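Local coordinates for protein post-proline cleaving enzyme (Rickettsia typhi, PDB 4HVT) that is probably a serine oligopeptidase that cleaves short peptides on the carboxyl side of proline, as in the prolyl oligopeptidase family, at residues C588-L593 and S680-G685; L642-V647 and A692-N697. One frame throughout, in Å; residues are numbered along the deposited sequence.

Interaction 1: residues C588-L593 and S680-G685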
loop_
_atom_site.group_PDB
_atom_site.type_symbol
_atom_site.label_atom_id
_atom_site.label_comp_id
_atom_site.label_asym_id
_atom_site.label_seq_id
_atom_site.Cartn_x
_atom_site.Cartn_y
_atom_site.Cartn_z
ATOM N N CYS A 588 5.171 13.610 -10.508
ATOM C CA CYS A 588 4.512 12.484 -11.119
ATOM C C CYS A 588 5.385 11.270 -10.831
ATOM O O CYS A 588 6.409 11.033 -11.499
ATOM C CB CYS A 588 4.428 12.780 -12.584
ATOM S SG CYS A 588 3.518 11.548 -13.525
ATOM N N GLU A 589 5.006 10.515 -9.810
ATOM C CA GLU A 589 5.900 9.511 -9.265
ATOM C C GLU A 589 5.465 8.107 -9.679
ATOM O O GLU A 589 4.269 7.788 -9.561
ATOM C CB GLU A 589 5.890 9.585 -7.748
ATOM C CG GLU A 589 6.161 10.960 -7.209
ATOM C CD GLU A 589 6.146 10.983 -5.707
ATOM O OE1 GLU A 589 7.084 10.423 -5.075
ATOM O OE2 GLU A 589 5.171 11.571 -5.156
ATOM N N VAL A 590 6.426 7.286 -10.136
ATOM C CA VAL A 590 6.228 5.888 -10.584
ATOM C C VAL A 590 4.856 5.715 -11.218
ATOM O O VAL A 590 4.056 4.923 -10.763
ATOM C CB VAL A 590 6.538 4.845 -9.520
ATOM C CG1 VAL A 590 8.019 4.866 -9.177
ATOM C CG2 VAL A 590 5.723 5.080 -8.266
ATOM N N PRO A 591 4.591 6.494 -12.288
ATOM C CA PRO A 591 3.225 6.630 -12.727
ATOM C C PRO A 591 2.763 5.502 -13.619
ATOM O O PRO A 591 3.567 4.812 -14.218
ATOM C CB PRO A 591 3.241 7.883 -13.608
ATOM C CG PRO A 591 4.637 7.938 -14.147
ATOM C CD PRO A 591 5.490 7.407 -13.028
ATOM N N ILE A 592 1.448 5.322 -13.649
ATOM C CA ILE A 592 0.764 4.739 -14.818
ATOM C C ILE A 592 0.257 5.985 -15.552
ATOM O O ILE A 592 -0.286 6.909 -14.926
ATOM C CB ILE A 592 -0.358 3.725 -14.451
ATOM C CG1 ILE A 592 -0.848 3.055 -15.720
ATOM C CG2 ILE A 592 -1.492 4.331 -13.636
ATOM C CD1 ILE A 592 -1.879 1.952 -15.433
ATOM N N LEU A 593 0.456 6.041 -16.856
ATOM C CA LEU A 593 -0.020 7.222 -17.555
ATOM C C LEU A 593 -0.312 7.038 -19.029
ATOM O O LEU A 593 -1.119 7.766 -19.567
ATOM C CB LEU A 593 0.902 8.409 -17.332
ATOM C CG LEU A 593 2.198 8.758 -17.987
ATOM C CD1 LEU A 593 2.120 9.091 -19.472
ATOM C CD2 LEU A 593 2.771 9.967 -17.198
ATOM N N SER A 680 14.729 0.619 -7.087
ATOM C CA SER A 680 13.648 0.929 -6.126
ATOM C C SER A 680 12.399 0.123 -6.358
ATOM O O SER A 680 11.632 -0.184 -5.395
ATOM C CB SER A 680 13.203 2.401 -6.186
ATOM O OG SER A 680 12.585 2.721 -7.435
ATOM N N GLY A 681 12.161 -0.197 -7.626
ATOM C CA GLY A 681 10.858 -0.764 -7.989
ATOM C C GLY A 681 9.760 0.281 -7.831
ATOM O O GLY A 681 10.016 1.501 -7.984
ATOM N N HIS A 682 8.545 -0.180 -7.536
ATOM C CA HIS A 682 7.356 0.662 -7.453
ATOM C C HIS A 682 7.283 1.367 -6.089
ATOM O O HIS A 682 6.467 1.029 -5.245
ATOM C CB HIS A 682 6.110 -0.159 -7.704
ATOM C CG HIS A 682 4.918 0.643 -8.095
ATOM N ND1 HIS A 682 4.884 1.416 -9.242
ATOM C CD2 HIS A 682 3.691 0.744 -7.524
ATOM C CE1 HIS A 682 3.697 1.991 -9.335
ATOM N NE2 HIS A 682 2.945 1.576 -8.318
ATOM N N GLY A 683 8.166 2.318 -5.885
ATOM C CA GLY A 683 8.275 3.029 -4.606
ATOM C C GLY A 683 9.431 3.990 -4.587
ATOM O O GLY A 683 10.044 4.219 -5.617
ATOM N N SER A 684 9.766 4.502 -3.405
ATOM C CA SER A 684 10.760 5.583 -3.280
ATOM C C SER A 684 12.208 5.122 -3.153
ATOM O O SER A 684 13.114 5.926 -3.235
ATOM C CB SER A 684 10.432 6.417 -2.056
ATOM O OG SER A 684 10.738 5.722 -0.847
ATOM N N GLY A 685 12.424 3.825 -2.912
ATOM C CA GLY A 685 13.788 3.311 -2.773
ATOM C C GLY A 685 13.735 1.998 -2.009
ATOM O O GLY A 685 12.987 1.863 -1.046
#

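Interaction 2: residues L642-V647 and A692-N697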
loop_
_atom_site.group_PDB
_atom_site.type_symbol
_atom_site.label_atom_id
_atom_site.label_comp_id
_atom_site.label_asym_id
_atom_site.label_seq_id
_atom_site.Cartn_x
_atom_site.Cartn_y
_atom_site.Cartn_z
ATOM N N LEU A 642 8.465 17.024 -11.978
ATOM C CA LEU A 642 9.449 16.003 -11.639
ATOM C C LEU A 642 8.823 14.642 -11.916
ATOM O O LEU A 642 7.756 14.357 -11.437
ATOM C CB LEU A 642 9.801 16.081 -10.129
ATOM C CG LEU A 642 10.698 14.952 -9.587
ATOM C CD1 LEU A 642 12.043 14.900 -10.293
ATOM C CD2 LEU A 642 11.016 15.138 -8.089
ATOM N N ILE A 643 9.458 13.847 -12.781
ATOM C CA ILE A 643 8.905 12.535 -13.190
ATOM C C ILE A 643 9.834 11.479 -12.652
ATOM O O ILE A 643 11.052 11.565 -12.799
ATOM C CB ILE A 643 8.873 12.426 -14.703
ATOM C CG1 ILE A 643 7.999 13.526 -15.365
ATOM C CG2 ILE A 643 8.364 11.077 -15.066
ATOM C CD1 ILE A 643 8.205 13.702 -16.873
ATOM N N THR A 644 9.297 10.481 -11.973
ATOM C CA THR A 644 10.175 9.412 -11.444
ATOM C C THR A 644 9.723 8.022 -11.877
ATOM O O THR A 644 8.525 7.754 -11.971
ATOM C CB THR A 644 10.271 9.466 -9.903
ATOM O OG1 THR A 644 9.031 8.998 -9.288
ATOM C CG2 THR A 644 10.576 10.885 -9.441
ATOM N N ASP A 645 10.681 7.135 -12.109
ATOM C CA ASP A 645 10.335 5.752 -12.381
ATOM C C ASP A 645 11.483 4.796 -12.001
ATOM O O ASP A 645 12.526 5.257 -11.503
ATOM C CB ASP A 645 9.862 5.642 -13.837
ATOM C CG ASP A 645 10.974 5.773 -14.853
ATOM O OD1 ASP A 645 12.054 5.195 -14.664
ATOM O OD2 ASP A 645 10.722 6.395 -15.892
ATOM N N SER A 646 11.324 3.480 -12.194
ATOM C CA SER A 646 12.400 2.537 -11.820
ATOM C C SER A 646 12.501 1.399 -12.824
ATOM O O SER A 646 11.488 0.887 -13.288
ATOM C CB SER A 646 12.233 1.994 -10.393
ATOM O OG SER A 646 13.208 0.965 -10.081
ATOM N N VAL A 647 13.743 1.037 -13.114
ATOM C CA VAL A 647 14.101 -0.067 -13.967
ATOM C C VAL A 647 13.378 -1.358 -13.483
ATOM O O VAL A 647 12.935 -2.143 -14.298
ATOM C CB VAL A 647 15.657 -0.242 -13.987
ATOM C CG1 VAL A 647 16.043 -1.525 -14.730
ATOM C CG2 VAL A 647 16.330 0.961 -14.660
ATOM N N ALA A 692 15.979 8.022 1.149
ATOM C CA ALA A 692 16.430 9.315 1.639
ATOM C C ALA A 692 16.829 10.238 0.473
ATOM O O ALA A 692 16.384 11.397 0.409
ATOM C CB ALA A 692 17.576 9.134 2.614
ATOM N N ASN A 693 17.615 9.709 -0.455
ATOM C CA ASN A 693 18.037 10.504 -1.610
ATOM C C ASN A 693 16.851 10.919 -2.490
ATOM O O ASN A 693 16.803 12.034 -2.991
ATOM C CB ASN A 693 19.105 9.737 -2.365
ATOM C CG ASN A 693 19.707 10.548 -3.503
ATOM O OD1 ASN A 693 20.466 11.480 -3.297
ATOM N ND2 ASN A 693 19.332 10.202 -4.701
ATOM N N TYR A 694 15.895 9.998 -2.693
ATOM C CA TYR A 694 14.677 10.290 -3.435
ATOM C C TYR A 694 13.900 11.481 -2.835
ATOM O O TYR A 694 13.535 12.431 -3.540
ATOM C CB TYR A 694 13.817 9.027 -3.434
ATOM C CG TYR A 694 12.553 9.132 -4.195
ATOM C CD1 TYR A 694 11.408 9.650 -3.628
ATOM C CD2 TYR A 694 12.499 8.723 -5.544
ATOM C CE1 TYR A 694 10.238 9.748 -4.349
ATOM C CE2 TYR A 694 11.314 8.750 -6.245
ATOM C CZ TYR A 694 10.212 9.306 -5.691
ATOM O OH TYR A 694 9.044 9.369 -6.349
ATOM N N PHE A 695 13.701 11.465 -1.523
ATOM C CA PHE A 695 12.979 12.557 -0.866
ATOM C C PHE A 695 13.744 13.882 -0.756
ATOM O O PHE A 695 13.145 14.939 -0.789
ATOM C CB PHE A 695 12.418 12.115 0.476
ATOM C CG PHE A 695 11.242 11.204 0.308
ATOM C CD1 PHE A 695 10.083 11.678 -0.343
ATOM C CD2 PHE A 695 11.350 9.876 0.598
ATOM C CE1 PHE A 695 8.991 10.867 -0.552
ATOM C CE2 PHE A 695 10.253 9.049 0.423
ATOM C CZ PHE A 695 9.088 9.536 -0.178
ATOM N N ILE A 696 15.054 13.813 -0.693
ATOM C CA ILE A 696 15.856 15.030 -0.822
ATOM C C ILE A 696 15.661 15.663 -2.197
ATOM O O ILE A 696 15.536 16.883 -2.321
ATOM C CB ILE A 696 17.364 14.754 -0.570
ATOM C CG1 ILE A 696 17.626 14.350 0.889
ATOM C CG2 ILE A 696 18.222 15.938 -0.965
ATOM C CD1 ILE A 696 18.884 13.501 0.992
ATOM N N ASN A 697 15.689 14.838 -3.235
ATOM C CA ASN A 697 15.484 15.337 -4.598
ATOM C C ASN A 697 14.087 15.917 -4.768
ATOM O O ASN A 697 13.922 17.056 -5.286
ATOM C CB ASN A 697 15.720 14.236 -5.576
ATOM C CG ASN A 697 17.193 13.926 -5.759
ATOM O OD1 ASN A 697 18.056 14.803 -5.558
ATOM N ND2 ASN A 697 17.500 12.676 -6.186
#

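Interaction 1: residues C588-L593 and S680-G685
V590 lies with its CG2 methyl over the imidazole ring of H682. The methyl is 4.2 Å from the ring centroid and 29° off the ring normal, an off-centre CH-pi contact. CB of V590 adds to it, 3.8 Å from ND1 of H682. The other methyl, CG1, turns to the backbone and sits 4.1 Å from the carbonyl O of G681 and 4.1 Å from that of G683. This split follows from chi1 of V590 (-66°), which sets CG1 beside the backbone N and CG2 between that N and the carbonyl carbon. The carbonyl O of V590 meets the same ring obliquely, 3.3 Å from CE1 of H682. On the histidine side, CG is anti to the backbone N (chi1 -160°), and the ring reaches away from its loop to V590. H682 is also the centre of an inverse gamma turn, closed by a weak hydrogen bond from G683 N to G681 O. Both ring nitrogens are bonded outside the two segments, ND1 to OD2 of D649 and NE2 to OG of S566. This fits the Ser-His-Asp triad expected of an alpha/beta hydrolase, with S566 on what looks like the nucleophile elbow. V590 thus covers part of one ring face by van der Waals and CH-pi contact, its O may interact favourably with a polarised C-H at CE1, and D649 and S566 supply the polar hold.

Interaction 2: residues L642-V647 and A692-N697
The strand 642-646 and the helix 688-706 lie with backbones well apart, T644 CA being 9.2 Å from Y694 CA. The gap is bridged mostly by the tyrosine. T644 and Y694 approach each other from strand and helix, and OG1 of T644 donates a hydrogen bond of 3.0 Å to OH of Y694. OG1 lies at the ring edge, in the plane of the tyrosine. With chi1 near 180° (-178°) the phenol stands out from the helix toward the strand. CG2 of T644 packs beside the same group, 3.9 Å from CE2. Earlier on the strand, CD2 of L642 comes only within 4.5 Å of the carbonyl O of N697, a loose contact of a methyl with a backbone oxygen. The amide of N697 has its polar partner elsewhere, with ND2 bonded to OE2 of E47. Both hydroxyls of the main pair have second partners. T644 OG1 accepts from the backbone N of V590, and Y694 OH is bonded to OE1 of E589. The result is a largely buried polar chain from a backbone amide through two hydroxyls to a carboxylate, which satisfies these groups and fixes the rotation of the threonine hydroxyl between strand and helix.

Overall arrangement
Interactions 1 and 2 have centres about 8 Å apart in the alpha/beta-hydrolase domain. Their segments alternate along the chain: 588-593, 642-647, 680-685, then 692-697. Strands 585-589 and 640-646 are parallel neighbours in the eight-stranded mixed sheet. They are joined directly, with C588 N 2.8 Å from L642 O. The loop at 680-685 follows the edge strand 672-677 and leads into helix 688-706. Interaction 1 thus lies at the presumed active site, at the ends of the strands. Interaction 2 ties the sheet beside it to the C-terminal helix.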